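Local structure of RNA-dependent RNA polymerase (6DX2) at residues A[62-73]-A[85-96]; A[109-118]-A[129-137]. The protein is the viral ovarian tumour (OTU) protease domain, a deubiquitinase, of a larger protein that probably acts as an RNA-dependent RNA polymerase. One frame throughout, in Å; residues are numbered along the deposited sequence.

Interaction 1 of 2, residues A[62-73]-A[85-96]; sequences KNTIASFAAANW and NSSDYRADMLRN
An antiparallel helix pair of the viral OTU protease domain is built here from helices 58-71 and 86-93, whose axes pass 9.3 Å apart at 172°, and Lys-62, Ala-66 and Ala-69 of the first helix meet Met-93, Arg-90 and Tyr-89 of the second. The small Ala-66 and Ala-69 face the second helix, with Ala-66 CA 5.6 Å from Arg-90 CA. Ala-69 CB sits at the edge of the Tyr-89 ring, 3.8 Å from Tyr-89 CD2, while Ile-65 CG2 reaches another part of that edge; the Tyr-89 hydroxyl is hydrogen-bonded to Glu-104. Met-93, turned at chi2 (-85°) and chi3 (-69°), sets its methyl CE against both Ile-65 CG2 and Ala-66 CB. Met-93 SD lies 3.9 Å from both Lys-62 CB and CG, the two side chains extending in opposite senses. Lys-62 NZ grips the backbone around residues 93-95: it donates to Met-93 O (2.8 Å), in the carbonyl plane, lies 2.8 Å from Arg-95 O, and is linked by water to Leu-94 O and Asn-96 OD1; Phe-44 adds a cation-pi contact. Trp-73 lays one indole face over the start of helix 86-93, with Ser-86 N 3.4 Å from Trp-73 CE2. Asn-85 is the N-cap, its OD1 accepting from Asp-88 N. The Arg-90 guanidinium is sandwiched between Ala-70 CB and Ser-87 CA on opposite faces, and its NH2 donates nearly straight to Ser-86 OG at 2.8 Å, within the guanidinium plane.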
loop_
_atom_site.group_PDB
_atom_site.type_symbol
_atom_site.label_atom_id
_atom_site.label_comp_id
_atom_site.label_asym_id
_atom_site.label_seq_id
_atom_site.Cartn_x
_atom_site.Cartn_y
_atom_site.Cartn_z
ATOM N N LYS A 62 1.120 -9.142 8.235
ATOM C CA LYS A 62 2.184 -8.603 9.080
ATOM C C LYS A 62 3.321 -9.589 9.244
ATOM O O LYS A 62 4.485 -9.187 9.313
ATOM C CB LYS A 62 1.649 -8.236 10.476
ATOM C CG LYS A 62 0.801 -6.951 10.439
ATOM C CD LYS A 62 0.412 -6.588 11.867
ATOM C CE LYS A 62 0.436 -5.108 12.021
ATOM N NZ LYS A 62 0.246 -4.714 13.418
ATOM N N ASN A 63 3.000 -10.884 9.426
ATOM C CA ASN A 63 4.066 -11.859 9.637
ATOM C C ASN A 63 4.924 -12.007 8.391
ATOM O O ASN A 63 6.146 -12.184 8.489
ATOM C CB ASN A 63 3.474 -13.209 10.056
ATOM C CG ASN A 63 2.887 -13.160 11.464
ATOM O OD1 ASN A 63 3.309 -12.349 12.275
ATOM N ND2 ASN A 63 1.926 -14.029 11.753
ATOM N N THR A 64 4.288 -11.916 7.218
ATOM C CA THR A 64 5.010 -11.948 5.957
ATOM C C THR A 64 5.939 -10.751 5.839
ATOM O O THR A 64 7.117 -10.904 5.486
ATOM C CB THR A 64 4.005 -11.997 4.806
ATOM O OG1 THR A 64 3.327 -13.258 4.858
ATOM C CG2 THR A 64 4.746 -11.892 3.507
ATOM N N ILE A 65 5.447 -9.570 6.217
ATOM C CA ILE A 65 6.291 -8.375 6.209
ATOM C C ILE A 65 7.464 -8.557 7.164
ATOM O O ILE A 65 8.612 -8.183 6.873
ATOM C CB ILE A 65 5.458 -7.150 6.602
ATOM C CG1 ILE A 65 4.445 -6.849 5.512
ATOM C CG2 ILE A 65 6.372 -5.918 6.875
ATOM C CD1 ILE A 65 3.428 -5.800 6.010
ATOM N N ALA A 66 7.190 -9.125 8.330
ATOM C CA ALA A 66 8.234 -9.275 9.309
ATOM C C ALA A 66 9.309 -10.229 8.794
ATOM O O ALA A 66 10.491 -10.006 9.023
ATOM C CB ALA A 66 7.636 -9.762 10.630
ATOM N N SER A 67 8.906 -11.294 8.085
ATOM C CA SER A 67 9.889 -12.245 7.581
ATOM C C SER A 67 10.772 -11.582 6.540
ATOM O O SER A 67 12.003 -11.800 6.528
ATOM C CB SER A 67 9.204 -13.489 6.990
ATOM O OG SER A 67 8.853 -13.299 5.618
ATOM N N PHE A 68 10.167 -10.750 5.682
ATOM C CA PHE A 68 10.971 -10.035 4.702
ATOM C C PHE A 68 11.956 -9.098 5.401
ATOM O O PHE A 68 13.115 -9.012 5.003
ATOM C CB PHE A 68 10.085 -9.276 3.716
ATOM C CG PHE A 68 10.839 -8.747 2.542
ATOM C CD1 PHE A 68 11.023 -9.524 1.403
ATOM C CD2 PHE A 68 11.440 -7.487 2.610
ATOM C CE1 PHE A 68 11.747 -9.042 0.324
ATOM C CE2 PHE A 68 12.172 -7.003 1.543
ATOM C CZ PHE A 68 12.304 -7.775 0.384
ATOM N N ALA A 69 11.488 -8.344 6.410
ATOM C CA ALA A 69 12.350 -7.397 7.120
ATOM C C ALA A 69 13.514 -8.106 7.808
ATOM O O ALA A 69 14.626 -7.575 7.868
ATOM C CB ALA A 69 11.506 -6.594 8.139
ATOM N N ALA A 70 13.280 -9.314 8.327
ATOM C CA ALA A 70 14.327 -10.078 8.994
ATOM C C ALA A 70 15.384 -10.588 8.010
ATOM O O ALA A 70 16.598 -10.566 8.311
ATOM C CB ALA A 70 13.687 -11.239 9.761
ATOM N N ALA A 71 14.945 -11.056 6.835
ATOM C CA ALA A 71 15.866 -11.670 5.893
ATOM C C ALA A 71 16.489 -10.673 4.932
ATOM O O ALA A 71 17.572 -10.939 4.398
ATOM C CB ALA A 71 15.156 -12.746 5.078
ATOM N N ASN A 72 15.839 -9.543 4.691
ATOM C CA ASN A 72 16.179 -8.645 3.597
ATOM C C ASN A 72 16.123 -7.195 4.055
ATOM O O ASN A 72 15.574 -6.332 3.373
ATOM C CB ASN A 72 15.212 -8.819 2.428
ATOM C CG ASN A 72 15.525 -10.028 1.652
ATOM O OD1 ASN A 72 16.695 -10.338 1.496
ATOM N ND2 ASN A 72 14.504 -10.754 1.189
ATOM N N TRP A 73 16.706 -6.917 5.217
ATOM C CA TRP A 73 16.586 -5.587 5.799
ATOM C C TRP A 73 17.137 -4.512 4.868
ATOM O O TRP A 73 16.598 -3.402 4.806
ATOM C CB TRP A 73 17.319 -5.563 7.141
ATOM C CG TRP A 73 17.269 -4.269 7.883
ATOM C CD1 TRP A 73 18.331 -3.551 8.335
ATOM C CD2 TRP A 73 16.089 -3.545 8.283
ATOM N NE1 TRP A 73 17.888 -2.427 9.010
ATOM C CE2 TRP A 73 16.519 -2.399 8.987
ATOM C CE3 TRP A 73 14.718 -3.761 8.119
ATOM C CZ2 TRP A 73 15.620 -1.468 9.519
ATOM C CZ3 TRP A 73 13.826 -2.831 8.647
ATOM C CH2 TRP A 73 14.285 -1.701 9.333
ATOM N N ASN A 85 17.244 -0.894 13.238
ATOM C CA ASN A 85 17.538 -2.244 12.787
ATOM C C ASN A 85 16.222 -2.958 12.553
ATOM O O ASN A 85 15.141 -2.445 12.883
ATOM C CB ASN A 85 18.373 -3.016 13.804
ATOM C CG ASN A 85 17.788 -2.934 15.200
ATOM O OD1 ASN A 85 16.747 -3.522 15.483
ATOM N ND2 ASN A 85 18.475 -2.214 16.095
ATOM N N SER A 86 16.323 -4.132 11.922
ATOM C CA SER A 86 15.112 -4.886 11.607
ATOM C C SER A 86 14.413 -5.346 12.881
ATOM O O SER A 86 13.179 -5.439 12.916
ATOM C CB SER A 86 15.436 -6.093 10.708
ATOM O OG SER A 86 16.055 -7.104 11.483
ATOM N N SER A 87 15.161 -5.600 13.941
ATOM C CA SER A 87 14.543 -6.081 15.173
ATOM C C SER A 87 13.618 -5.028 15.780
ATOM O O SER A 87 12.485 -5.338 16.184
ATOM C CB SER A 87 15.627 -6.496 16.177
ATOM O OG SER A 87 14.983 -7.052 17.297
ATOM N N ASP A 88 14.093 -3.777 15.858
ATOM C CA ASP A 88 13.241 -2.672 16.299
ATOM C C ASP A 88 12.012 -2.513 15.397
ATOM O O ASP A 88 10.894 -2.318 15.896
ATOM C CB ASP A 88 14.030 -1.363 16.321
ATOM C CG ASP A 88 15.163 -1.370 17.339
ATOM O OD1 ASP A 88 15.165 -2.240 18.245
ATOM O OD2 ASP A 88 16.062 -0.509 17.212
ATOM N N TYR A 89 12.206 -2.575 14.068
ATOM C CA TYR A 89 11.086 -2.416 13.159
ATOM C C TYR A 89 10.044 -3.496 13.410
ATOM O O TYR A 89 8.833 -3.207 13.533
ATOM C CB TYR A 89 11.547 -2.453 11.698
ATOM C CG TYR A 89 10.354 -2.510 10.723
ATOM C CD1 TYR A 89 9.473 -1.438 10.591
ATOM C CD2 TYR A 89 10.094 -3.648 9.986
ATOM C CE1 TYR A 89 8.393 -1.505 9.787
ATOM C CE2 TYR A 89 9.003 -3.707 9.147
ATOM C CZ TYR A 89 8.158 -2.629 9.045
ATOM O OH TYR A 89 7.074 -2.685 8.203
ATOM N N ARG A 90 10.489 -4.756 13.479
ATOM C CA ARG A 90 9.502 -5.829 13.565
ATOM C C ARG A 90 8.721 -5.752 14.865
ATOM O O ARG A 90 7.511 -5.991 14.871
ATOM C CB ARG A 90 10.163 -7.194 13.416
ATOM C CG ARG A 90 10.648 -7.418 11.996
ATOM C CD ARG A 90 11.416 -8.756 11.953
ATOM N NE ARG A 90 12.854 -8.585 12.148
ATOM C CZ ARG A 90 13.552 -9.189 13.107
ATOM N NH1 ARG A 90 12.932 -9.993 13.963
ATOM N NH2 ARG A 90 14.859 -8.983 13.203
ATOM N N ALA A 91 9.377 -5.373 15.959
ATOM C CA ALA A 91 8.691 -5.313 17.250
ATOM C C ALA A 91 7.612 -4.231 17.248
ATOM O O ALA A 91 6.533 -4.408 17.830
ATOM C CB ALA A 91 9.699 -5.062 18.372
ATOM N N ASP A 92 7.888 -3.104 16.602
ATOM C CA ASP A 92 6.893 -2.038 16.512
ATOM C C ASP A 92 5.759 -2.415 15.559
ATOM O O ASP A 92 4.583 -2.309 15.903
ATOM C CB ASP A 92 7.560 -0.752 16.032
ATOM C CG ASP A 92 6.779 0.484 16.421
ATOM O OD1 ASP A 92 6.101 0.436 17.474
ATOM O OD2 ASP A 92 6.830 1.493 15.679
ATOM N N MET A 93 6.106 -2.841 14.342
ATOM C CA MET A 93 5.094 -3.111 13.324
ATOM C C MET A 93 4.148 -4.223 13.764
ATOM O O MET A 93 2.958 -4.188 13.415
ATOM C CB MET A 93 5.796 -3.454 11.990
ATOM C CG MET A 93 4.937 -3.760 10.819
ATOM S SD MET A 93 4.415 -5.504 10.790
ATOM C CE MET A 93 5.986 -6.310 10.428
ATOM N N LEU A 94 4.637 -5.193 14.522
ATOM C CA LEU A 94 3.796 -6.329 14.864
ATOM C C LEU A 94 2.764 -5.996 15.934
ATOM O O LEU A 94 1.909 -6.830 16.248
ATOM C CB LEU A 94 4.656 -7.485 15.360
ATOM C CG LEU A 94 5.340 -8.180 14.180
ATOM C CD1 LEU A 94 6.425 -9.114 14.660
ATOM C CD2 LEU A 94 4.292 -8.922 13.348
ATOM N N ARG A 95 2.851 -4.822 16.533
ATOM C CA ARG A 95 1.937 -4.493 17.597
ATOM C C ARG A 95 0.588 -4.115 17.016
ATOM O O ARG A 95 0.512 -3.524 15.951
ATOM C CB ARG A 95 2.483 -3.333 18.416
ATOM C CG ARG A 95 3.732 -3.644 19.181
ATOM C CD ARG A 95 3.921 -2.580 20.222
ATOM N NE ARG A 95 2.652 -2.180 20.843
ATOM C CZ ARG A 95 2.285 -0.918 21.072
ATOM N NH1 ARG A 95 3.081 0.091 20.733
ATOM N NH2 ARG A 95 1.121 -0.662 21.646
ATOM N N ASN A 96 -0.494 -4.402 17.762
ATOM C CA ASN A 96 -1.808 -3.973 17.304
ATOM C C ASN A 96 -1.842 -2.454 17.175
ATOM O O ASN A 96 -1.183 -1.728 17.940
ATOM C CB ASN A 96 -2.916 -4.390 18.263
ATOM C CG ASN A 96 -3.245 -5.885 18.221
ATOM O OD1 ASN A 96 -2.989 -6.595 17.247
ATOM N ND2 ASN A 96 -3.847 -6.356 19.296
HETATM O O HOH W 1 -0.820 -6.612 15.270
#

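Interaction 2 of 2, residues A[109-118]-A[129-137]; sequences SKALNITIIL and TATKYGPGL
Four backbone hydrogen bonds join Ile-116 to Tyr-133 and Leu-118 to Thr-131, two for each antiparallel hydrogen-bonded pair, and make strands 116-121 and 127-133 a beta hairpin. The straightest runs from Tyr-133 N to Ile-116 O, 2.8 Å and 169°. Between these pairs Ile-117 and Lys-132 form a non-hydrogen-bonded pair, flanked by CA-H...O contacts. Next to the Ile-116/Tyr-133 pair, Thr-115 OG1, anti to the carbonyl carbon (chi1 -70°), accepts from Gly-136 N at 2.8 Å in a bent bond (N-H...O 140°) and ties down the turn 134-136. Lys-132 curls back over the same turn. Bends at chi3 and chi4 bring its NZ to Gly-134 O (2.8 Å) and Gly-136 O (2.9 Å), both in the carbonyl plane, while Tyr-19 and Trp-11 make cation-pi contacts with it. At the far end a water donates to Leu-118 O and accepts from the hydroxyls of Thr-129 and Thr-131, the latter also bonded to Asn-20.

The methylenes of Lys-132 pack on the face carrying Ile-117, CG lying 3.6 Å from Thr-115 CG2 and 3.7 Å from Ile-117 CG1. On the other face Leu-118 CD1 approaches Tyr-133 CE2, and Ser-109 CB rests 3.4 Å from Tyr-133 O. Tyr-133 continues onto Ala-105 and Glu-106 of helix 102-112, so this face is turned to that helix. Within the mixed sheet, strand 116-121 has strand 142-147 as its second neighbour, and strand 127-133 is bordered by strand 18-21.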
loop_
_atom_site.group_PDB
_atom_site.type_symbol
_atom_site.label_atom_id
_atom_site.label_comp_id
_atom_site.label_asym_id
_atom_site.label_seq_id
_atom_site.Cartn_x
_atom_site.Cartn_y
_atom_site.Cartn_z
ATOM N N SER A 109 5.176 -5.261 -1.261
ATOM C CA SER A 109 5.331 -5.435 -2.708
ATOM C C SER A 109 6.490 -6.369 -3.030
ATOM O O SER A 109 6.361 -7.274 -3.888
ATOM C CB SER A 109 5.538 -4.083 -3.358
ATOM O OG SER A 109 6.797 -3.521 -3.090
ATOM N N LYS A 110 7.622 -6.197 -2.332
ATOM C CA LYS A 110 8.719 -7.127 -2.534
ATOM C C LYS A 110 8.405 -8.503 -1.931
ATOM O O LYS A 110 8.727 -9.533 -2.531
ATOM C CB LYS A 110 10.005 -6.556 -1.925
ATOM C CG LYS A 110 10.429 -5.208 -2.535
ATOM C CD LYS A 110 11.467 -4.441 -1.720
ATOM C CE LYS A 110 11.773 -3.076 -2.418
ATOM N NZ LYS A 110 13.085 -2.490 -1.971
ATOM N N ALA A 111 7.780 -8.547 -0.750
ATOM C CA ALA A 111 7.667 -9.838 -0.079
ATOM C C ALA A 111 6.732 -10.782 -0.820
ATOM O O ALA A 111 6.901 -12.008 -0.754
ATOM C CB ALA A 111 7.208 -9.627 1.364
ATOM N N LEU A 112 5.698 -10.234 -1.482
ATOM C CA LEU A 112 4.716 -11.050 -2.164
ATOM C C LEU A 112 4.809 -10.949 -3.674
ATOM O O LEU A 112 4.017 -11.610 -4.365
ATOM C CB LEU A 112 3.288 -10.635 -1.696
ATOM C CG LEU A 112 2.992 -10.990 -0.255
ATOM C CD1 LEU A 112 1.523 -10.589 0.032
ATOM C CD2 LEU A 112 3.207 -12.481 0.038
ATOM N N ASN A 113 5.765 -10.185 -4.211
ATOM C CA ASN A 113 5.880 -10.043 -5.672
ATOM C C ASN A 113 4.572 -9.533 -6.241
ATOM O O ASN A 113 3.984 -10.084 -7.188
ATOM C CB ASN A 113 6.298 -11.356 -6.335
ATOM C CG ASN A 113 7.749 -11.600 -6.150
ATOM O OD1 ASN A 113 8.169 -12.222 -5.161
ATOM N ND2 ASN A 113 8.543 -11.037 -7.052
ATOM N N ILE A 114 4.089 -8.478 -5.618
ATOM C CA ILE A 114 2.895 -7.814 -6.076
ATOM C C ILE A 114 3.231 -6.332 -6.163
ATOM O O ILE A 114 4.276 -5.861 -5.709
ATOM C CB ILE A 114 1.671 -8.062 -5.157
ATOM C CG1 ILE A 114 1.972 -7.559 -3.763
ATOM C CG2 ILE A 114 1.304 -9.566 -5.131
ATOM C CD1 ILE A 114 0.871 -7.796 -2.662
ATOM N N THR A 115 2.321 -5.610 -6.789
ATOM C CA THR A 115 2.460 -4.170 -6.897
ATOM C C THR A 115 1.407 -3.557 -6.007
ATOM O O THR A 115 0.254 -4.039 -5.993
ATOM C CB THR A 115 2.301 -3.759 -8.371
ATOM O OG1 THR A 115 3.464 -4.241 -9.085
ATOM C CG2 THR A 115 2.300 -2.226 -8.558
ATOM N N ILE A 116 1.791 -2.501 -5.275
ATOM C CA ILE A 116 0.889 -1.819 -4.369
ATOM C C ILE A 116 0.929 -0.343 -4.690
ATOM O O ILE A 116 2.011 0.219 -4.854
ATOM C CB ILE A 116 1.242 -2.052 -2.885
ATOM C CG1 ILE A 116 1.172 -3.580 -2.588
ATOM C CG2 ILE A 116 0.323 -1.151 -2.003
ATOM C CD1 ILE A 116 1.723 -3.986 -1.171
ATOM N N ILE A 117 -0.238 0.281 -4.813
ATOM C CA ILE A 117 -0.295 1.700 -5.144
ATOM C C ILE A 117 -1.013 2.428 -4.027
ATOM O O ILE A 117 -2.116 2.029 -3.632
ATOM C CB ILE A 117 -0.997 1.939 -6.487
ATOM C CG1 ILE A 117 -0.228 1.204 -7.562
ATOM C CG2 ILE A 117 -1.150 3.466 -6.773
ATOM C CD1 ILE A 117 -0.964 1.239 -8.960
ATOM N N LEU A 118 -0.386 3.486 -3.515
ATOM C CA LEU A 118 -1.007 4.315 -2.495
ATOM C C LEU A 118 -1.535 5.542 -3.203
ATOM O O LEU A 118 -0.756 6.364 -3.697
ATOM C CB LEU A 118 -0.031 4.705 -1.386
ATOM C CG LEU A 118 0.734 3.561 -0.707
ATOM C CD1 LEU A 118 1.591 4.061 0.534
ATOM C CD2 LEU A 118 -0.214 2.417 -0.339
ATOM N N THR A 129 -1.547 12.612 -4.530
ATOM C CA THR A 129 -0.286 11.979 -4.872
ATOM C C THR A 129 -0.593 10.520 -5.187
ATOM O O THR A 129 -1.490 9.929 -4.580
ATOM C CB THR A 129 0.754 12.056 -3.722
ATOM O OG1 THR A 129 0.401 11.128 -2.695
ATOM C CG2 THR A 129 0.845 13.435 -3.085
ATOM N N ALA A 130 0.151 9.915 -6.127
ATOM C CA ALA A 130 0.072 8.457 -6.286
ATOM C C ALA A 130 1.478 7.886 -6.275
ATOM O O ALA A 130 2.373 8.414 -6.951
ATOM C CB ALA A 130 -0.624 8.017 -7.545
ATOM N N THR A 131 1.666 6.810 -5.519
ATOM C CA THR A 131 2.983 6.195 -5.364
ATOM C C THR A 131 2.834 4.712 -5.591
ATOM O O THR A 131 1.967 4.085 -5.002
ATOM C CB THR A 131 3.548 6.474 -3.980
ATOM O OG1 THR A 131 3.522 7.886 -3.748
ATOM C CG2 THR A 131 4.973 6.032 -3.884
ATOM N N LYS A 132 3.654 4.145 -6.471
ATOM C CA LYS A 132 3.484 2.757 -6.851
ATOM C C LYS A 132 4.741 2.003 -6.450
ATOM O O LYS A 132 5.861 2.411 -6.786
ATOM C CB LYS A 132 3.216 2.656 -8.335
ATOM C CG LYS A 132 3.185 1.215 -8.882
ATOM C CD LYS A 132 2.619 1.174 -10.331
ATOM C CE LYS A 132 3.785 1.457 -11.316
ATOM N NZ LYS A 132 4.584 0.184 -11.625
ATOM N N TYR A 133 4.548 0.899 -5.750
ATOM C CA TYR A 133 5.642 0.060 -5.265
ATOM C C TYR A 133 5.557 -1.237 -6.055
ATOM O O TYR A 133 4.586 -1.975 -5.912
ATOM C CB TYR A 133 5.496 -0.216 -3.773
ATOM C CG TYR A 133 5.654 1.027 -2.957
ATOM C CD1 TYR A 133 6.893 1.419 -2.518
ATOM C CD2 TYR A 133 4.543 1.836 -2.648
ATOM C CE1 TYR A 133 7.064 2.575 -1.763
ATOM C CE2 TYR A 133 4.730 3.024 -1.897
ATOM C CZ TYR A 133 5.979 3.362 -1.503
ATOM O OH TYR A 133 6.222 4.498 -0.779
ATOM N N GLY A 134 6.525 -1.480 -6.919
ATOM C CA GLY A 134 6.503 -2.663 -7.766
ATOM C C GLY A 134 6.300 -2.313 -9.214
ATOM O O GLY A 134 5.781 -1.258 -9.558
ATOM N N PRO A 135 6.681 -3.230 -10.105
ATOM C CA PRO A 135 6.739 -2.910 -11.541
ATOM C C PRO A 135 5.445 -3.113 -12.299
ATOM O O PRO A 135 5.439 -2.907 -13.528
ATOM C CB PRO A 135 7.792 -3.901 -12.047
ATOM C CG PRO A 135 7.531 -5.106 -11.201
ATOM C CD PRO A 135 7.246 -4.557 -9.791
ATOM N N GLY A 136 4.375 -3.488 -11.629
ATOM C CA GLY A 136 3.188 -3.956 -12.299
ATOM C C GLY A 136 2.224 -2.828 -12.624
ATOM O O GLY A 136 2.474 -1.651 -12.401
ATOM N N LEU A 137 1.096 -3.206 -13.183
ATOM C CA LEU A 137 0.116 -2.255 -13.698
ATOM C C LEU A 137 -0.983 -1.982 -12.681
ATOM O O LEU A 137 -1.255 -2.818 -11.818
ATOM C CB LEU A 137 -0.541 -2.812 -14.966
ATOM C CG LEU A 137 0.404 -3.157 -16.140
ATOM C CD1 LEU A 137 -0.332 -3.961 -17.222
ATOM C CD2 LEU A 137 1.026 -1.862 -16.682
HETATM O O HOH W 2 0.964 8.402 -2.532
#

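How the interactions relate
Both contacts belong to one OTU-like cysteine protease fold, their centres about 19 Å apart, and all of interaction 1 precedes interaction 2 along the chain. The first centres on a pair of helices, about 16 Å from the centre of the chain; the second, about 7 Å from it, centres on a hairpin of the mixed sheet. Helix 102-112 bridges them. It follows helix 86-93 along the chain, and its end, residues 109-112, forms part of interaction 2 while packing against helix 58-71: Phe-68 CZ lies 3.5 Å from Lys-110 CB, and Thr-64 CG2 meets Ala-111 and Leu-112. The helical pair is thus joined to the sheet through a shared helix.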